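Local coordinates for cyclohexadienyl dehydratase (Synthetic construct, PDB 5JOS), which probably catalyses the dehydration of prephenate and arogenate, as a reconstructed ancestral enzyme built on the fold of a periplasmic solute-binding protein, at residues F109-L114 and G142-F147; E165-V170 and P193-V198. All blocks are in the same frame, centred on the assembly; numbering follows the deposited sequence.

Contact 1 (F109-L114 and G142-F147); sequences FGKTPL and GTNEKF
K111 reaches from its strand to the first turn of helix 143-151 and puts its ammonium group between two oxygens there. Both polar contacts are hydrogen bonds donated by K111 NZ: one to N144 OD1 at 2.7 Å, the other to T143 OG1 at 2.8 Å. The amide oxygen is met from above its carbonyl plane, NZ standing 49° out of it. D181 adds a salt bridge to the same nitrogen, so the buried charge is held by three side chains, while N144 ND2 turns to N139. T143 OG1 also bonds a citrate, probably from the crystallisation liquor.

The apolar part is small. K111 bends at its second torsion (chi2 -58°) and is extended beyond it, which carries NZ to the helix while CG stays beside the F147 ring, 4.1 Å from CD2; lysine and phenylalanine run past each other in opposite directions. Replacing K111 with a methionine would probably leave the D181 carboxylate without its cationic mate and N144 OD1 and T143 OG1 without this donor.

The axes of the short segments 111-114 and 143-147 run 80° apart and 10.5 Å from each other, so the long lysine and side chains from the helix together bridge the space. The arrangement ties the helix's N-terminal turn to an inner strand of this alpha/beta lobe's mixed sheet, as in family 3 solute-binding proteins.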
loop_
_atom_site.group_PDB
_atom_site.type_symbol
_atom_site.label_atom_id
_atom_site.label_comp_id
_atom_site.label_asym_id
_atom_site.label_seq_id
_atom_site.Cartn_x
_atom_site.Cartn_y
_atom_site.Cartn_z
ATOM N N PHE A 109 -6.029 -1.000 0.219
ATOM C CA PHE A 109 -6.000 -1.806 1.389
ATOM C C PHE A 109 -7.130 -1.508 2.339
ATOM O O PHE A 109 -7.843 -0.551 2.143
ATOM C CB PHE A 109 -4.625 -1.643 2.069
ATOM C CG PHE A 109 -4.378 -0.327 2.750
ATOM C CD1 PHE A 109 -3.854 0.744 2.046
ATOM C CD2 PHE A 109 -4.563 -0.191 4.068
ATOM C CE1 PHE A 109 -3.616 1.943 2.678
ATOM C CE2 PHE A 109 -4.320 0.999 4.725
ATOM C CZ PHE A 109 -3.826 2.068 4.024
ATOM N N GLY A 110 -7.318 -2.365 3.358
ATOM C CA GLY A 110 -8.189 -2.064 4.472
ATOM C C GLY A 110 -8.311 -3.270 5.339
ATOM O O GLY A 110 -7.494 -3.459 6.203
ATOM N N LYS A 111 -9.337 -4.072 5.088
ATOM C CA LYS A 111 -9.448 -5.399 5.609
ATOM C C LYS A 111 -9.078 -6.410 4.539
ATOM O O LYS A 111 -9.402 -6.222 3.394
ATOM C CB LYS A 111 -10.880 -5.651 6.047
ATOM C CG LYS A 111 -11.452 -4.654 7.074
ATOM C CD LYS A 111 -10.641 -4.582 8.336
ATOM C CE LYS A 111 -11.244 -3.685 9.421
ATOM N NZ LYS A 111 -10.166 -3.617 10.513
ATOM N N THR A 112 -8.448 -7.497 4.978
ATOM C CA THR A 112 -7.986 -8.540 4.093
ATOM C C THR A 112 -8.298 -9.882 4.831
ATOM O O THR A 112 -7.936 -10.063 6.015
ATOM C CB THR A 112 -6.463 -8.430 3.856
ATOM O OG1 THR A 112 -6.178 -7.227 3.122
ATOM C CG2 THR A 112 -5.911 -9.559 2.984
ATOM N N PRO A 113 -9.016 -10.786 4.172
ATOM C CA PRO A 113 -9.085 -12.120 4.776
ATOM C C PRO A 113 -7.758 -12.871 4.808
ATOM O O PRO A 113 -6.946 -12.924 3.833
ATOM C CB PRO A 113 -10.033 -12.864 3.869
ATOM C CG PRO A 113 -9.850 -12.230 2.528
ATOM C CD PRO A 113 -9.409 -10.818 2.747
ATOM N N LEU A 114 -7.610 -13.565 5.883
ATOM C CA LEU A 114 -6.498 -14.490 6.033
ATOM C C LEU A 114 -7.015 -15.896 6.179
ATOM O O LEU A 114 -7.893 -16.157 7.017
ATOM C CB LEU A 114 -5.817 -14.079 7.299
ATOM C CG LEU A 114 -4.660 -14.947 7.807
ATOM C CD1 LEU A 114 -3.482 -14.647 6.959
ATOM C CD2 LEU A 114 -4.388 -14.588 9.274
ATOM N N GLY A 142 -14.219 -3.878 17.547
ATOM C CA GLY A 142 -13.725 -2.810 16.608
ATOM C C GLY A 142 -14.187 -3.079 15.173
ATOM O O GLY A 142 -15.216 -3.730 14.913
ATOM N N THR A 143 -13.378 -2.620 14.228
ATOM C CA THR A 143 -13.714 -2.684 12.828
ATOM C C THR A 143 -13.735 -4.108 12.244
ATOM O O THR A 143 -14.476 -4.352 11.275
ATOM C CB THR A 143 -12.773 -1.704 12.031
ATOM O OG1 THR A 143 -11.404 -1.938 12.373
ATOM C CG2 THR A 143 -13.038 -0.355 12.453
ATOM N N ASN A 144 -12.932 -5.055 12.766
ATOM C CA ASN A 144 -12.992 -6.392 12.254
ATOM C C ASN A 144 -14.340 -6.998 12.549
ATOM O O ASN A 144 -14.973 -7.555 11.653
ATOM C CB ASN A 144 -11.868 -7.258 12.816
ATOM C CG ASN A 144 -10.521 -6.744 12.435
ATOM O OD1 ASN A 144 -10.326 -6.245 11.294
ATOM N ND2 ASN A 144 -9.558 -6.857 13.360
ATOM N N GLU A 145 -14.798 -6.875 13.808
ATOM C CA GLU A 145 -16.049 -7.427 14.144
ATOM C C GLU A 145 -17.197 -6.739 13.343
ATOM O O GLU A 145 -18.080 -7.384 12.727
ATOM C CB GLU A 145 -16.280 -7.316 15.665
ATOM C CG GLU A 145 -17.736 -7.770 15.968
ATOM C CD GLU A 145 -18.077 -7.928 17.446
ATOM O OE1 GLU A 145 -17.383 -7.332 18.327
ATOM O OE2 GLU A 145 -19.075 -8.671 17.658
ATOM N N LYS A 146 -17.165 -5.431 13.331
ATOM C CA LYS A 146 -18.169 -4.671 12.585
ATOM C C LYS A 146 -18.168 -4.992 11.060
ATOM O O LYS A 146 -19.201 -5.114 10.432
ATOM C CB LYS A 146 -17.886 -3.200 12.891
ATOM C CG LYS A 146 -18.664 -2.161 12.133
ATOM C CD LYS A 146 -17.781 -0.902 12.017
ATOM C CE LYS A 146 -18.531 0.395 12.239
ATOM N NZ LYS A 146 -19.821 0.429 11.511
ATOM N N PHE A 147 -17.027 -5.209 10.448
ATOM C CA PHE A 147 -17.031 -5.591 9.043
ATOM C C PHE A 147 -17.786 -6.939 8.876
ATOM O O PHE A 147 -18.588 -7.165 7.935
ATOM C CB PHE A 147 -15.586 -5.780 8.522
ATOM C CG PHE A 147 -15.527 -6.163 7.100
ATOM C CD1 PHE A 147 -15.609 -7.506 6.727
ATOM C CD2 PHE A 147 -15.386 -5.185 6.108
ATOM C CE1 PHE A 147 -15.584 -7.869 5.375
ATOM C CE2 PHE A 147 -15.371 -5.558 4.769
ATOM C CZ PHE A 147 -15.437 -6.892 4.409
#

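Contact 2 (E165-V170 and P193-V198); sequences EIFQEV and PGLAAV. With NA (sodium ion), chain B.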
loop_
_atom_site.group_PDB
_atom_site.type_symbol
_atom_site.label_atom_id
_atom_site.label_comp_id
_atom_site.label_asym_id
_atom_site.label_seq_id
_atom_site.Cartn_x
_atom_site.Cartn_y
_atom_site.Cartn_z
ATOM N N GLU A 165 -4.278 -15.650 19.717
ATOM C CA GLU A 165 -3.744 -15.801 18.363
ATOM C C GLU A 165 -4.745 -16.369 17.390
ATOM O O GLU A 165 -4.719 -17.551 17.049
ATOM C CB GLU A 165 -2.481 -16.694 18.407
ATOM C CG GLU A 165 -1.430 -16.120 19.307
ATOM C CD GLU A 165 -0.107 -16.873 19.206
ATOM O OE1 GLU A 165 -0.128 -18.113 19.274
ATOM O OE2 GLU A 165 0.920 -16.199 18.955
ATOM N N ILE A 166 -5.568 -15.491 16.836
ATOM C CA ILE A 166 -6.634 -15.929 15.964
ATOM C C ILE A 166 -6.102 -16.526 14.721
ATOM O O ILE A 166 -6.715 -17.436 14.185
ATOM C CB ILE A 166 -7.563 -14.745 15.671
ATOM C CG1 ILE A 166 -8.132 -14.189 16.988
ATOM C CG2 ILE A 166 -8.732 -15.181 14.838
ATOM C CD1 ILE A 166 -8.810 -12.823 16.832
ATOM N N PHE A 167 -4.935 -16.042 14.257
ATOM C CA PHE A 167 -4.381 -16.565 13.016
ATOM C C PHE A 167 -4.129 -18.076 13.101
ATOM O O PHE A 167 -4.226 -18.808 12.128
ATOM C CB PHE A 167 -3.107 -15.809 12.612
ATOM C CG PHE A 167 -1.947 -16.051 13.488
ATOM C CD1 PHE A 167 -1.071 -17.042 13.198
ATOM C CD2 PHE A 167 -1.737 -15.291 14.612
ATOM C CE1 PHE A 167 0.041 -17.328 14.014
ATOM C CE2 PHE A 167 -0.661 -15.538 15.426
ATOM C CZ PHE A 167 0.241 -16.557 15.147
ATOM N N GLN A 168 -3.753 -18.509 14.297
ATOM C CA GLN A 168 -3.456 -19.891 14.558
ATOM C C GLN A 168 -4.705 -20.755 14.617
ATOM O O GLN A 168 -4.648 -21.951 14.301
ATOM C CB GLN A 168 -2.694 -19.974 15.880
ATOM C CG GLN A 168 -2.148 -21.320 16.131
ATOM C CD GLN A 168 -1.327 -21.842 14.950
ATOM O OE1 GLN A 168 -0.382 -21.168 14.488
ATOM N NE2 GLN A 168 -1.697 -23.047 14.450
ATOM N N GLU A 169 -5.845 -20.161 14.986
ATOM C CA GLU A 169 -7.122 -20.863 14.836
ATOM C C GLU A 169 -7.399 -21.179 13.380
ATOM O O GLU A 169 -7.976 -22.201 13.091
ATOM C CB GLU A 169 -8.282 -20.017 15.334
ATOM C CG GLU A 169 -8.198 -19.673 16.815
ATOM C CD GLU A 169 -8.149 -20.891 17.664
ATOM O OE1 GLU A 169 -9.073 -21.688 17.579
ATOM O OE2 GLU A 169 -7.156 -21.084 18.384
ATOM N N VAL A 170 -7.096 -20.246 12.465
ATOM C CA VAL A 170 -7.266 -20.516 11.047
ATOM C C VAL A 170 -6.357 -21.669 10.603
ATOM O O VAL A 170 -6.808 -22.601 9.991
ATOM C CB VAL A 170 -7.042 -19.254 10.180
ATOM C CG1 VAL A 170 -7.068 -19.576 8.708
ATOM C CG2 VAL A 170 -8.156 -18.248 10.467
ATOM N N PRO A 193 3.682 -20.926 6.952
ATOM C CA PRO A 193 3.571 -21.645 5.708
ATOM C C PRO A 193 2.185 -22.157 5.388
ATOM O O PRO A 193 1.933 -22.591 4.280
ATOM C CB PRO A 193 4.515 -22.812 5.898
ATOM C CG PRO A 193 4.523 -23.046 7.397
ATOM C CD PRO A 193 4.427 -21.684 7.964
ATOM N N GLY A 194 1.337 -22.221 6.383
ATOM C CA GLY A 194 0.001 -22.795 6.246
ATOM C C GLY A 194 -1.033 -21.715 5.964
ATOM O O GLY A 194 -2.199 -21.995 5.841
ATOM N N LEU A 195 -0.635 -20.466 5.911
ATOM C CA LEU A 195 -1.669 -19.362 5.767
ATOM C C LEU A 195 -1.381 -18.525 4.524
ATOM O O LEU A 195 -0.224 -18.427 4.057
ATOM C CB LEU A 195 -1.677 -18.438 6.956
ATOM C CG LEU A 195 -1.974 -18.997 8.348
ATOM C CD1 LEU A 195 -1.851 -17.954 9.425
ATOM C CD2 LEU A 195 -3.371 -19.474 8.436
ATOM N N ALA A 196 -2.444 -17.993 3.960
ATOM C CA ALA A 196 -2.388 -17.103 2.831
ATOM C C ALA A 196 -3.299 -15.905 3.035
ATOM O O ALA A 196 -4.323 -15.963 3.712
ATOM C CB ALA A 196 -2.807 -17.846 1.579
ATOM N N ALA A 197 -2.861 -14.758 2.569
ATOM C CA ALA A 197 -3.697 -13.523 2.647
ATOM C C ALA A 197 -4.280 -13.343 1.288
ATOM O O ALA A 197 -3.556 -13.425 0.333
ATOM C CB ALA A 197 -2.852 -12.284 2.949
ATOM N N VAL A 198 -5.550 -13.058 1.155
ATOM C CA VAL A 198 -6.134 -12.862 -0.189
ATOM C C VAL A 198 -6.600 -11.421 -0.364
ATOM O O VAL A 198 -7.435 -10.988 0.374
ATOM C CB VAL A 198 -7.335 -13.801 -0.376
ATOM C CG1 VAL A 198 -7.834 -13.721 -1.814
ATOM C CG2 VAL A 198 -6.921 -15.227 -0.054
HETATM NA NA NA B . 2.304 -18.274 4.142
HETATM O O HOH W 1 2.128 -20.176 2.682
HETATM O O HOH W 2 2.517 -17.005 2.198
#
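L195 turns its side chain toward helix 166-170 and supplies more than half of the area buried here, its two methyl groups dividing the helix between them. L195 CD1 lies 4.0 Å from F167 CD1, at the ring's edge and near its plane, so the leucine does not sit over a face. L195 CD1 is also 3.7 Å from the backbone oxygen F167 O, and L195 CD2 approaches that oxygen from its own branch at 3.8 Å. Both methyls thus lie on the same side of the oxygen, in van der Waals contact.

F167 crosses L195 at about a right angle. Its CG lies between the backbone N and the carbonyl carbon (chi1 69°), which turns the ring outward from the helix, with CB of Q168 near one face, toward the rim; Y188 stacks with the ring as well. The contact sets a helix of the alpha/beta lobe against strand 195-197, an outermost strand of its mixed five-stranded sheet, and M178 from strand 177-181 touches both F167 and V170.

V170, one turn further along, points its side chain at the strand and brings CG1 to 3.7 Å from L195 CD2, the two side chains meeting at a slant. L195 has a second task through its backbone: L195 O binds a sodium ion at 2.5 Å, with the carbonyl oxygens of A189 and H192 and two waters completing five ligands. One of those waters, 2.4 Å from the sodium ion, also donates a weak hydrogen bond to P193 O.

In the fold
Both contacts belong to the same lobe and the same mixed sheet: strands 111-116 and 195-197 are neighbours in it, and each carries a helix contact. Their centres are 14 Å apart, and they meet directly, P113 O and V198 N lying 3.0 Å from each other in a probable hydrogen bond, while L114 CD2 packs on F167 CB at 3.8 Å. Contact 1, nearer the chain's centre, is partly buried and polar, with a lysine charge set among oxygens. Contact 2 lies farther out yet is buried and apolar across its segments; no hydrogen bond crosses between them, and the sodium ion is bound by a backbone oxygen on its margin.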